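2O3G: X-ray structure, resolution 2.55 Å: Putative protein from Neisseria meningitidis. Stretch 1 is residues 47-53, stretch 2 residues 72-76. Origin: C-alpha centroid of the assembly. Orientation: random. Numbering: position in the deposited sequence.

Stretch 1, residues 47-53: TVAGLIM
Stretch 2 72-76: RFEVV

The opening of a longer helix lies across a β-strand, and hydrocarbon packing alone joins them; no hydrogen bond passes between the two. Thr-47, extended at phi/psi -140/160, caps the helix: with chi1 at 69° (p), its OG1 accepts from Gly-50 N at 2.9 Å. A side chain on Gly-50 would crowd that OG1, so glycine fits the turn neatly. Residues 48-53 then keep helical angles near -60/-45, with Leu-51 N to Thr-47 O at 2.6 Å and Ile-52 N to Val-48 O at 3.0 Å. The strand, 72-76, is extended from Arg-72 through Val-75, while Val-76 turns to -106/-44. The helix and strand axes approach to 9.1 Å, their N-to-C directions 103° apart, and the register sets Ile-52 CA 6.8 Å from Phe-73 CA.

Phe-73 is the main bump. Its CA-to-CB bond points toward the helix, and chi1 -72° (m) with chi2 -91° sets the ring against Val-48 and Leu-51, while Ile-52 packs beside its CB; helical spacing brings the three to the same side. Leu-51 CD2 lies over one ring face, 4.1 Å from Phe-73 CE2, its chi angles (149°, 15°) between the usual wells. Val-48, chi1 t, approaches obliquely, CG1 to Phe-73 CD1 at 3.8 Å; its compact branched side chain reaches the ring although its CA-to-CB bond points sideways.

Ile-52 (m, t) is the answering bump. Its long arm carries CD1 down to the strand backbone, 3.9 Å from both Phe-73 CB and Phe-73 O, and on to Val-75, with CD1 4.4 Å from Val-75 CG1. Isoleucine suits this hollow because chi2 t extends its apolar ethyl arm. Alternation along the strand turns Glu-74 away, leaving its carboxylate outside the apolar contact. Together the stretches bury 240 Å², with Phe-73 contributing most.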

# COMPACT_ATOMS: atom_id res chain seq x y z
N THR A 47 -3.29 -0.55 6.78
CA THR A 47 -3.76 -0.95 5.45
C THR A 47 -2.80 -0.53 4.33
O THR A 47 -1.95 0.46 4.49
CB THR A 47 -5.17 -0.29 5.11
OG1 THR A 47 -5.04 1.14 4.92
CG2 THR A 47 -6.19 -0.62 6.17
N VAL A 48 -2.98 -1.23 3.19
CA VAL A 48 -2.17 -0.91 2.02
C VAL A 48 -2.28 0.57 1.74
O VAL A 48 -1.28 1.31 1.60
CB VAL A 48 -2.56 -1.79 0.81
CG1 VAL A 48 -1.65 -1.54 -0.35
CG2 VAL A 48 -2.54 -3.23 1.23
N ALA A 49 -3.50 1.05 1.74
CA ALA A 49 -3.67 2.46 1.39
C ALA A 49 -2.96 3.26 2.39
O ALA A 49 -2.29 4.21 2.01
CB ALA A 49 -5.18 2.88 1.41
N GLY A 50 -3.12 2.88 3.69
CA GLY A 50 -2.50 3.63 4.79
C GLY A 50 -0.99 3.66 4.63
O GLY A 50 -0.35 4.72 4.80
N LEU A 51 -0.41 2.50 4.25
CA LEU A 51 1.02 2.43 3.95
C LEU A 51 1.38 3.49 2.99
O LEU A 51 2.34 4.23 3.21
CB LEU A 51 1.45 1.02 3.47
CG LEU A 51 2.55 0.64 2.49
CD1 LEU A 51 3.56 1.68 2.15
CD2 LEU A 51 3.21 -0.61 3.04
N ILE A 52 0.63 3.58 1.90
CA ILE A 52 1.03 4.59 0.88
C ILE A 52 1.01 5.99 1.43
O ILE A 52 1.96 6.73 1.22
CB ILE A 52 0.16 4.59 -0.39
CG1 ILE A 52 0.09 3.19 -0.99
CG2 ILE A 52 0.61 5.72 -1.34
CD1 ILE A 52 -0.45 3.14 -2.38
N MSE A 53 -0.07 6.35 2.13
CA MSE A 53 -0.20 7.73 2.72
C MSE A 53 0.89 8.04 3.69
O MSE A 53 1.47 9.15 3.64
CB MSE A 53 -1.50 7.92 3.47
CG MSE A 53 -2.55 6.89 3.17
SE MSE A 53 -4.19 7.88 3.35
CE MSE A 53 -5.63 6.54 3.74
N ARG A 72 6.87 -1.90 -4.46
CA ARG A 72 6.27 -0.62 -4.89
C ARG A 72 4.76 -0.72 -4.79
O ARG A 72 4.16 -1.77 -5.06
CB ARG A 72 6.61 -0.40 -6.32
CG ARG A 72 6.08 0.84 -6.86
CD ARG A 72 6.93 1.24 -8.03
NE ARG A 72 8.00 2.07 -7.56
CZ ARG A 72 8.93 2.66 -8.31
NH1 ARG A 72 8.93 2.55 -9.64
NH2 ARG A 72 9.87 3.37 -7.72
N PHE A 73 4.13 0.35 -4.36
CA PHE A 73 2.69 0.31 -4.13
C PHE A 73 2.16 1.45 -4.86
O PHE A 73 2.63 2.56 -4.66
CB PHE A 73 2.44 0.47 -2.68
CG PHE A 73 2.82 -0.75 -1.90
CD1 PHE A 73 1.91 -1.72 -1.66
CD2 PHE A 73 4.11 -0.91 -1.42
CE1 PHE A 73 2.28 -2.84 -0.88
CE2 PHE A 73 4.43 -2.00 -0.65
CZ PHE A 73 3.51 -2.97 -0.40
N GLU A 74 1.25 1.20 -5.79
CA GLU A 74 0.87 2.29 -6.69
C GLU A 74 -0.61 2.43 -6.77
O GLU A 74 -1.33 1.45 -6.93
CB GLU A 74 1.39 2.04 -8.09
CG GLU A 74 1.11 3.18 -9.08
CD GLU A 74 1.54 2.86 -10.51
OE1 GLU A 74 1.94 1.69 -10.80
OE2 GLU A 74 1.50 3.78 -11.35
N VAL A 75 -1.07 3.64 -6.64
CA VAL A 75 -2.52 3.79 -6.59
C VAL A 75 -3.01 3.83 -8.02
O VAL A 75 -2.59 4.65 -8.86
CB VAL A 75 -2.92 5.00 -5.76
CG1 VAL A 75 -1.79 5.86 -5.63
CG2 VAL A 75 -4.07 5.76 -6.39
N VAL A 76 -3.89 2.89 -8.29
CA VAL A 76 -4.33 2.78 -9.65
C VAL A 76 -5.74 3.31 -9.83
O VAL A 76 -6.02 4.04 -10.81
CB VAL A 76 -4.15 1.35 -10.30
CG1 VAL A 76 -2.70 1.07 -10.46
CG2 VAL A 76 -4.90 0.26 -9.56